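Local coordinates for protein type I site-specific restriction-modification system, R (Restriction) subunit (Vibrio vulnificus, PDB 3H1T) that probably couples ATP binding and hydrolysis to DNA translocation and cleavage as the restriction (HsdR) subunit of a type I restriction enzyme, at residues 379-383 with 581-585; 528-534 with 565-571; 165-169 with 224-228. The contacts are given in a common frame with arbitrary orientation. Residues are numbered along the deposited sequence.

Interaction 1 of 3, residues 379-383 with 581-585; sequences VISEV and VIDED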
loop_
_atom_site.group_PDB
_atom_site.type_symbol
_atom_site.label_atom_id
_atom_site.label_comp_id
_atom_site.label_asym_id
_atom_site.label_seq_id
_atom_site.Cartn_x
_atom_site.Cartn_y
_atom_site.Cartn_z
ATOM N N VAL A 379 4.096 26.546 -5.671
ATOM C CA VAL A 379 4.043 27.980 -5.453
ATOM C C VAL A 379 5.434 28.523 -5.226
ATOM O O VAL A 379 6.078 28.180 -4.235
ATOM C CB VAL A 379 3.205 28.330 -4.225
ATOM C CG1 VAL A 379 3.053 29.844 -4.128
ATOM C CG2 VAL A 379 1.857 27.650 -4.322
ATOM N N ILE A 380 5.914 29.363 -6.135
ATOM C CA ILE A 380 7.240 29.917 -5.962
ATOM C C ILE A 380 7.185 31.417 -5.680
ATOM O O ILE A 380 6.329 32.154 -6.192
ATOM C CB ILE A 380 8.141 29.658 -7.206
ATOM C CG1 ILE A 380 9.574 30.106 -6.906
ATOM C CG2 ILE A 380 7.643 30.461 -8.399
ATOM C CD1 ILE A 380 10.273 29.301 -5.834
ATOM N N SER A 381 8.106 31.863 -4.838
ATOM C CA SER A 381 8.186 33.268 -4.473
ATOM C C SER A 381 8.817 34.068 -5.624
ATOM O O SER A 381 9.817 33.646 -6.220
ATOM C CB SER A 381 9.005 33.417 -3.187
ATOM O OG SER A 381 8.461 32.618 -2.142
ATOM N N GLU A 382 8.227 35.224 -5.925
ATOM C CA GLU A 382 8.688 36.091 -7.012
ATOM C C GLU A 382 10.187 36.348 -7.063
ATOM O O GLU A 382 10.781 36.350 -8.142
ATOM C CB GLU A 382 7.979 37.438 -6.941
ATOM C CG GLU A 382 8.044 38.257 -8.210
ATOM C CD GLU A 382 7.436 39.633 -8.018
ATOM O OE1 GLU A 382 6.959 39.913 -6.894
ATOM O OE2 GLU A 382 7.437 40.433 -8.983
ATOM N N VAL A 383 10.808 36.577 -5.915
ATOM C CA VAL A 383 12.233 36.865 -5.923
ATOM C C VAL A 383 12.977 35.853 -6.786
ATOM O O VAL A 383 14.025 36.149 -7.361
ATOM C CB VAL A 383 12.797 36.894 -4.494
ATOM C CG1 VAL A 383 11.904 37.758 -3.626
ATOM C CG2 VAL A 383 12.927 35.485 -3.933
ATOM N N VAL A 581 3.383 32.082 -9.282
ATOM C CA VAL A 581 4.379 32.950 -8.672
ATOM C C VAL A 581 3.662 33.806 -7.644
ATOM O O VAL A 581 2.532 34.253 -7.853
ATOM C CB VAL A 581 5.049 33.826 -9.727
ATOM C CG1 VAL A 581 5.958 34.849 -9.056
ATOM C CG2 VAL A 581 5.867 32.951 -10.659
ATOM N N ILE A 582 4.309 34.048 -6.523
ATOM C CA ILE A 582 3.652 34.798 -5.472
ATOM C C ILE A 582 4.571 35.898 -4.945
ATOM O O ILE A 582 5.790 35.707 -4.917
ATOM C CB ILE A 582 3.233 33.753 -4.386
ATOM C CG1 ILE A 582 1.764 33.384 -4.587
ATOM C CG2 ILE A 582 3.620 34.200 -3.013
ATOM C CD1 ILE A 582 0.811 34.092 -3.670
ATOM N N ASP A 583 4.008 37.050 -4.569
ATOM C CA ASP A 583 4.835 38.155 -4.056
ATOM C C ASP A 583 5.110 38.004 -2.568
ATOM O O ASP A 583 4.690 37.024 -1.955
ATOM C CB ASP A 583 4.194 39.539 -4.326
ATOM C CG ASP A 583 2.901 39.777 -3.535
ATOM O OD1 ASP A 583 2.684 39.119 -2.493
ATOM O OD2 ASP A 583 2.100 40.653 -3.946
ATOM N N GLU A 584 5.810 38.973 -1.987
ATOM C CA GLU A 584 6.141 38.902 -0.570
ATOM C C GLU A 584 4.962 38.964 0.386
ATOM O O GLU A 584 5.155 38.800 1.579
ATOM C CB GLU A 584 7.162 39.981 -0.193
ATOM C CG GLU A 584 8.543 39.740 -0.803
ATOM C CD GLU A 584 9.083 38.355 -0.470
ATOM O OE1 GLU A 584 9.402 38.116 0.715
ATOM O OE2 GLU A 584 9.175 37.503 -1.388
ATOM N N ASP A 585 3.751 39.187 -0.117
ATOM C CA ASP A 585 2.569 39.232 0.757
ATOM C C ASP A 585 1.687 38.002 0.553
ATOM O O ASP A 585 0.644 37.861 1.198
ATOM C CB ASP A 585 1.715 40.479 0.492
ATOM C CG ASP A 585 2.405 41.764 0.893
ATOM O OD1 ASP A 585 2.618 41.992 2.105
ATOM O OD2 ASP A 585 2.728 42.554 -0.021
HETATM O O HOH W 1 6.533 35.213 -0.817
#
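Parallel beta pairing joins strands 374-381 and 576-582 at their C-terminal ends, near one edge of the sheet in the second of two RecA-like motor domains carried by this N-terminal fragment of a longer protein. Two bridges set the register: Ile380 opposite Val581 and Ser381 opposite Ile582, with CA-CA separations of 5.0 and 4.9 Å. Ile582 uses both backbone polar groups on this partner, its N donating to Ile380 O (2.8 Å, 144°) and its O accepting from Glu382 N (2.7 Å, 159°). The same two carbonyls receive CA-H...O contacts, Val581 CA to Ile380 O at 3.3 Å and Ser381 CA to Ile582 O at 3.4 Å. Further backbone bonds link Ile380 with Val580, Val379 with Asp556 and Val581 with Val589. Past the pairing, a water donates to Asp583 O (2.8 Å) and weakly to Ser381 OG (3.5 Å). An Asx turn begins the return to strand 588-589: Asp583 OD1 accepts from Glu587 N and, at 2.6 Å, from Asp585 N.

Interaction 2 of 3, residues 528-534 with 565-571; sequences NSMSEFK and FADPDFD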
loop_
_atom_site.group_PDB
_atom_site.type_symbol
_atom_site.label_atom_id
_atom_site.label_comp_id
_atom_site.label_asym_id
_atom_site.label_seq_id
_atom_site.Cartn_x
_atom_site.Cartn_y
_atom_site.Cartn_z
ATOM N N ASN A 528 14.378 16.451 3.351
ATOM C CA ASN A 528 15.737 16.012 3.098
ATOM C C ASN A 528 15.896 14.589 2.586
ATOM O O ASN A 528 17.024 14.126 2.408
ATOM C CB ASN A 528 16.615 16.205 4.345
ATOM C CG ASN A 528 18.089 16.456 3.988
ATOM O OD1 ASN A 528 18.859 15.521 3.721
ATOM N ND2 ASN A 528 18.478 17.728 3.967
ATOM N N SER A 529 14.788 13.893 2.335
ATOM C CA SER A 529 14.880 12.525 1.817
ATOM C C SER A 529 13.641 12.053 1.052
ATOM O O SER A 529 12.530 12.527 1.278
ATOM C CB SER A 529 15.205 11.539 2.952
ATOM O OG SER A 529 14.050 11.149 3.675
HETATM N N MSE A 530 13.848 11.114 0.135
HETATM C CA MSE A 530 12.763 10.562 -0.670
HETATM C C MSE A 530 11.737 9.827 0.201
HETATM O O MSE A 530 10.537 9.905 -0.051
HETATM C CB MSE A 530 13.332 9.609 -1.731
HETATM C CG MSE A 530 12.287 8.913 -2.605
HETATM SE SE MSE A 530 11.183 10.083 -3.718
HETATM C CE MSE A 530 12.395 10.300 -5.209
ATOM N N SER A 531 12.211 9.105 1.215
ATOM C CA SER A 531 11.324 8.375 2.122
ATOM C C SER A 531 10.394 9.338 2.845
ATOM O O SER A 531 9.205 9.074 2.974
ATOM C CB SER A 531 12.127 7.566 3.150
ATOM O OG SER A 531 12.774 6.456 2.534
ATOM N N GLU A 532 10.941 10.466 3.295
ATOM C CA GLU A 532 10.154 11.475 4.004
ATOM C C GLU A 532 9.146 12.108 3.071
ATOM O O GLU A 532 8.017 12.338 3.455
ATOM C CB GLU A 532 11.049 12.573 4.599
ATOM C CG GLU A 532 10.264 13.735 5.223
ATOM C CD GLU A 532 11.110 14.664 6.091
ATOM O OE1 GLU A 532 11.904 15.470 5.556
ATOM O OE2 GLU A 532 10.975 14.584 7.327
ATOM N N PHE A 533 9.558 12.387 1.843
ATOM C CA PHE A 533 8.654 12.996 0.885
ATOM C C PHE A 533 7.416 12.121 0.670
ATOM O O PHE A 533 6.281 12.594 0.736
ATOM C CB PHE A 533 9.360 13.219 -0.457
ATOM C CG PHE A 533 8.488 13.867 -1.490
ATOM C CD1 PHE A 533 8.295 15.247 -1.495
ATOM C CD2 PHE A 533 7.844 13.092 -2.459
ATOM C CE1 PHE A 533 7.464 15.853 -2.459
ATOM C CE2 PHE A 533 7.019 13.679 -3.425
ATOM C CZ PHE A 533 6.827 15.066 -3.426
ATOM N N LYS A 534 7.653 10.841 0.409
ATOM C CA LYS A 534 6.568 9.898 0.170
ATOM C C LYS A 534 5.662 9.685 1.375
ATOM O O LYS A 534 4.487 9.352 1.220
ATOM C CB LYS A 534 7.125 8.555 -0.296
ATOM C CG LYS A 534 7.754 8.612 -1.684
ATOM C CD LYS A 534 7.775 7.251 -2.362
ATOM C CE LYS A 534 8.664 7.256 -3.619
ATOM N NZ LYS A 534 8.191 8.142 -4.735
ATOM N N PHE A 565 11.700 15.454 -5.835
ATOM C CA PHE A 565 11.347 14.077 -5.522
ATOM C C PHE A 565 10.316 13.472 -6.474
ATOM O O PHE A 565 9.652 12.491 -6.142
ATOM C CB PHE A 565 10.860 14.020 -4.076
ATOM C CG PHE A 565 11.903 14.455 -3.080
ATOM C CD1 PHE A 565 12.961 13.605 -2.757
ATOM C CD2 PHE A 565 11.857 15.728 -2.496
ATOM C CE1 PHE A 565 13.966 14.000 -1.868
ATOM C CE2 PHE A 565 12.864 16.139 -1.600
ATOM C CZ PHE A 565 13.920 15.267 -1.290
ATOM N N ALA A 566 10.196 14.046 -7.668
ATOM C CA ALA A 566 9.267 13.527 -8.660
ATOM C C ALA A 566 9.633 12.067 -8.932
ATOM O O ALA A 566 10.800 11.737 -9.154
ATOM C CB ALA A 566 9.356 14.346 -9.942
ATOM N N ASP A 567 8.632 11.196 -8.923
ATOM C CA ASP A 567 8.873 9.769 -9.118
ATOM C C ASP A 567 7.678 9.140 -9.833
ATOM O O ASP A 567 6.798 8.567 -9.202
ATOM C CB ASP A 567 9.066 9.116 -7.748
ATOM C CG ASP A 567 9.543 7.690 -7.840
ATOM O OD1 ASP A 567 9.511 7.134 -8.955
ATOM O OD2 ASP A 567 9.940 7.122 -6.798
ATOM N N PRO A 568 7.641 9.232 -11.167
ATOM C CA PRO A 568 6.544 8.679 -11.967
ATOM C C PRO A 568 6.426 7.152 -11.927
ATOM O O PRO A 568 5.330 6.599 -12.029
ATOM C CB PRO A 568 6.856 9.205 -13.366
ATOM C CG PRO A 568 7.652 10.450 -13.093
ATOM C CD PRO A 568 8.573 9.972 -12.029
ATOM N N ASP A 569 7.551 6.473 -11.767
ATOM C CA ASP A 569 7.540 5.017 -11.727
ATOM C C ASP A 569 6.745 4.496 -10.543
ATOM O O ASP A 569 5.925 3.603 -10.697
ATOM C CB ASP A 569 8.965 4.468 -11.690
ATOM C CG ASP A 569 9.701 4.682 -12.998
ATOM O OD1 ASP A 569 9.026 4.936 -14.019
ATOM O OD2 ASP A 569 10.946 4.591 -13.028
ATOM N N PHE A 570 6.972 5.060 -9.366
ATOM C CA PHE A 570 6.255 4.626 -8.182
ATOM C C PHE A 570 4.958 5.406 -7.959
ATOM O O PHE A 570 3.961 4.841 -7.488
ATOM C CB PHE A 570 7.142 4.752 -6.938
ATOM C CG PHE A 570 6.615 4.013 -5.743
ATOM C CD1 PHE A 570 6.794 2.635 -5.627
ATOM C CD2 PHE A 570 5.913 4.683 -4.753
ATOM C CE1 PHE A 570 6.281 1.946 -4.550
ATOM C CE2 PHE A 570 5.395 3.993 -3.664
ATOM C CZ PHE A 570 5.581 2.622 -3.568
ATOM N N ASP A 571 4.955 6.691 -8.309
ATOM C CA ASP A 571 3.769 7.517 -8.088
ATOM C C ASP A 571 2.895 7.793 -9.299
ATOM O O ASP A 571 1.744 8.180 -9.133
ATOM C CB ASP A 571 4.144 8.883 -7.496
ATOM C CG ASP A 571 5.283 8.808 -6.506
ATOM O OD1 ASP A 571 5.398 7.775 -5.793
ATOM O OD2 ASP A 571 6.058 9.793 -6.437
HETATM O O HOH W 2 8.048 10.850 -4.797
#
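Both segments contain a helix start with an N-cap, and they meet in the second RecA-like domain at helix 530-537, whose C-terminal turn opens the QxxGRxxR-type sequence recognisable as motif VI of superfamily 2 helicases. Ser529 is the first N-cap: its OG accepts from Glu532 N at 3.2 Å, and Phe533 N to Ser529 O (3.0 Å) starts the helical bonding. In the partner, Phe565 leaves helical geometry just after helix 561-564, and Asp567 caps helix 568-571, its OD1 taking a weak bond from Phe570 N at 3.3 Å. The backbones are closest at Met530 and Phe565, CA atoms 6.2 Å apart, and Phe565 CE1 meets the helix start 3.5 Å from both Ser529 C and Met530 N.

Phe565, Phe533 and Met530 form the apolar part. Phe565 CB sits 3.6 Å from the Phe533 ring centroid, 17° off the normal; Phe533 CB lies 4.3 Å from the Phe565 centroid, 27° off. With planes at 23° but centroids 5.3 Å apart, the rings barely overlap, and these CH-pi contacts meet their faces. Selenomethionine Met530 adds a Met-aromatic contact, SE to the Phe565 centroid at 5.3 Å.

The polar part is a salt-bridge network: Lys534 NZ reaches Asp567 OD2 at 2.9 Å and Asp571 OD1 at 3.0 Å. Asp567 OD2 also salt-bridges Arg343, and Ser531 OG bonds Asp345 OD2, both beyond strand 333-338 in the parallel sheet of the first RecA-like domain, so the contact lies beside the interdomain boundary. A water 2.7 Å from Lys534 NZ donates to Phe565 O at 2.7 Å and Asp571 OD2 at 2.8 Å.

Interaction 3 of 3, residues 165-169 with 224-228; sequences DTLLS and SARWN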
loop_
_atom_site.group_PDB
_atom_site.type_symbol
_atom_site.label_atom_id
_atom_site.label_comp_id
_atom_site.label_asym_id
_atom_site.label_seq_id
_atom_site.Cartn_x
_atom_site.Cartn_y
_atom_site.Cartn_z
ATOM N N ASP A 165 0.707 -28.275 3.020
ATOM C CA ASP A 165 -0.407 -27.838 3.854
ATOM C C ASP A 165 -0.196 -26.450 4.424
ATOM O O ASP A 165 -1.151 -25.805 4.874
ATOM C CB ASP A 165 -0.664 -28.822 4.994
ATOM C CG ASP A 165 -0.722 -30.263 4.517
ATOM O OD1 ASP A 165 0.355 -30.897 4.390
ATOM O OD2 ASP A 165 -1.848 -30.756 4.270
ATOM N N THR A 166 1.046 -25.982 4.433
ATOM C CA THR A 166 1.282 -24.647 4.929
ATOM C C THR A 166 0.992 -23.731 3.754
ATOM O O THR A 166 0.304 -22.718 3.901
ATOM C CB THR A 166 2.718 -24.458 5.400
ATOM O OG1 THR A 166 3.048 -25.496 6.328
ATOM C CG2 THR A 166 2.858 -23.113 6.112
ATOM N N LEU A 167 1.474 -24.114 2.578
ATOM C CA LEU A 167 1.261 -23.326 1.378
ATOM C C LEU A 167 -0.218 -23.086 1.137
ATOM O O LEU A 167 -0.599 -22.020 0.657
ATOM C CB LEU A 167 1.851 -24.029 0.157
ATOM C CG LEU A 167 1.886 -23.147 -1.100
ATOM C CD1 LEU A 167 3.115 -22.269 -1.018
ATOM C CD2 LEU A 167 1.949 -23.985 -2.370
ATOM N N LEU A 168 -1.049 -24.071 1.480
ATOM C CA LEU A 168 -2.489 -23.957 1.271
ATOM C C LEU A 168 -3.270 -23.609 2.530
ATOM O O LEU A 168 -4.498 -23.535 2.493
ATOM C CB LEU A 168 -3.057 -25.248 0.684
ATOM C CG LEU A 168 -2.485 -25.777 -0.638
ATOM C CD1 LEU A 168 -3.213 -27.060 -1.026
ATOM C CD2 LEU A 168 -2.619 -24.723 -1.735
ATOM N N SER A 169 -2.571 -23.401 3.642
ATOM C CA SER A 169 -3.226 -23.050 4.904
ATOM C C SER A 169 -4.180 -21.881 4.650
ATOM O O SER A 169 -3.767 -20.848 4.146
ATOM C CB SER A 169 -2.150 -22.680 5.935
ATOM O OG SER A 169 -2.708 -22.272 7.172
ATOM N N SER A 224 -1.361 -21.443 12.260
ATOM C CA SER A 224 -2.369 -22.482 12.258
ATOM C C SER A 224 -1.896 -23.772 11.597
ATOM O O SER A 224 -2.407 -24.843 11.906
ATOM C CB SER A 224 -3.634 -21.963 11.566
ATOM O OG SER A 224 -3.313 -21.304 10.356
ATOM N N ALA A 225 -0.920 -23.671 10.699
ATOM C CA ALA A 225 -0.402 -24.831 9.977
ATOM C C ALA A 225 0.680 -25.580 10.755
ATOM O O ALA A 225 1.167 -26.630 10.314
ATOM C CB ALA A 225 0.153 -24.388 8.633
ATOM N N ARG A 226 1.053 -25.032 11.906
ATOM C CA ARG A 226 2.080 -25.622 12.755
ATOM C C ARG A 226 3.442 -25.611 12.056
ATOM O O ARG A 226 4.244 -26.532 12.233
ATOM C CB ARG A 226 1.728 -27.070 13.136
ATOM C CG ARG A 226 0.343 -27.273 13.737
ATOM C CD ARG A 226 0.040 -26.257 14.832
ATOM N NE ARG A 226 -0.857 -26.802 15.850
ATOM C CZ ARG A 226 -0.521 -27.799 16.668
ATOM N NH1 ARG A 226 0.686 -28.350 16.577
ATOM N NH2 ARG A 226 -1.387 -28.247 17.572
ATOM N N TRP A 227 3.702 -24.580 11.253
ATOM C CA TRP A 227 4.983 -24.444 10.562
ATOM C C TRP A 227 6.027 -23.895 11.529
ATOM O O TRP A 227 5.697 -23.164 12.467
ATOM C CB TRP A 227 4.886 -23.468 9.370
ATOM C CG TRP A 227 6.253 -22.935 8.939
ATOM C CD1 TRP A 227 7.144 -23.541 8.092
ATOM C CD2 TRP A 227 6.946 -21.805 9.499
ATOM N NE1 TRP A 227 8.348 -22.869 8.103
ATOM C CE2 TRP A 227 8.255 -21.804 8.960
ATOM C CE3 TRP A 227 6.589 -20.799 10.413
ATOM C CZ2 TRP A 227 9.207 -20.846 9.309
ATOM C CZ3 TRP A 227 7.537 -19.844 10.758
ATOM C CH2 TRP A 227 8.834 -19.879 10.204
ATOM N N ASN A 228 7.290 -24.229 11.295
ATOM C CA ASN A 228 8.357 -23.701 12.124
ATOM C C ASN A 228 9.727 -24.085 11.595
ATOM O O ASN A 228 9.849 -24.946 10.721
ATOM C CB ASN A 228 8.194 -24.118 13.601
ATOM C CG ASN A 228 8.398 -25.610 13.841
ATOM O OD1 ASN A 228 9.035 -25.995 14.825
ATOM N ND2 ASN A 228 7.838 -26.456 12.964
#
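The contact between 165-169 and 224-228 is small, 184 Å² in all, and joins the short helix 164-167, which follows the N-terminal part of the chain, to the loop after helix 211-224 in the first RecA-like (ResIII-type) motor domain. Ala225 is the hub: its CB lies 3.9 Å from Thr166 OG1 and 3.8 Å from Ser169 OG, with CA atoms of Thr166 and Ala225 5.3 Å apart. Thr166, with chi1 at -52° (m), also brings CG2 within 3.9 Å of Trp227 CB. Ser169 takes the t rotamer and Ser224 the p rotamer, placing Ser169 OG 3.4 Å from Ser224 OG; Ser224 OG is hydrogen-bonded to Trp220 O. The chain turns at Arg226, whose positive phi of 65° belongs to a Schellman motif closing helix 211-224. Beyond it, the CA-CB bond of Trp227 points toward 165-169, but chi1 of 160° (t) and chi2 of 84° carry the indole away. Trp227 packs against Leu222 and against Val194 and Leu195 of helix 181-195. Helix 164-167 packs against helices 146-157 and 181-195 through Leu167, which touches Phe150 and Leu195, and against helix 211-224 through Thr166 on Leu222 and bonds from Lys221 NZ to the Leu167 and Ser169 carbonyls.

How the interactions relate
Interactions 1 and 2 belong to the same half of the chain: helix 568-571 is followed in the chain by strand 576-582, and interaction 2 is nested within the loop that interaction 1 closes, their centres 25 Å apart. Interaction 3 lies across the chain's centre, about 61 and 37 Å from them, centre to centre, where the first motor domain meets helix 164-167. No two contacts share a helix or strand. Buried residues number 3 of 9 touching in interaction 1, 5 of 10 in interaction 2 and 3 of 6 in interaction 3. Chemistry follows the elements joined: main-chain bonds between strands, aromatic and charged side chains at helix starts, close contacts of mostly small side chains at helix ends.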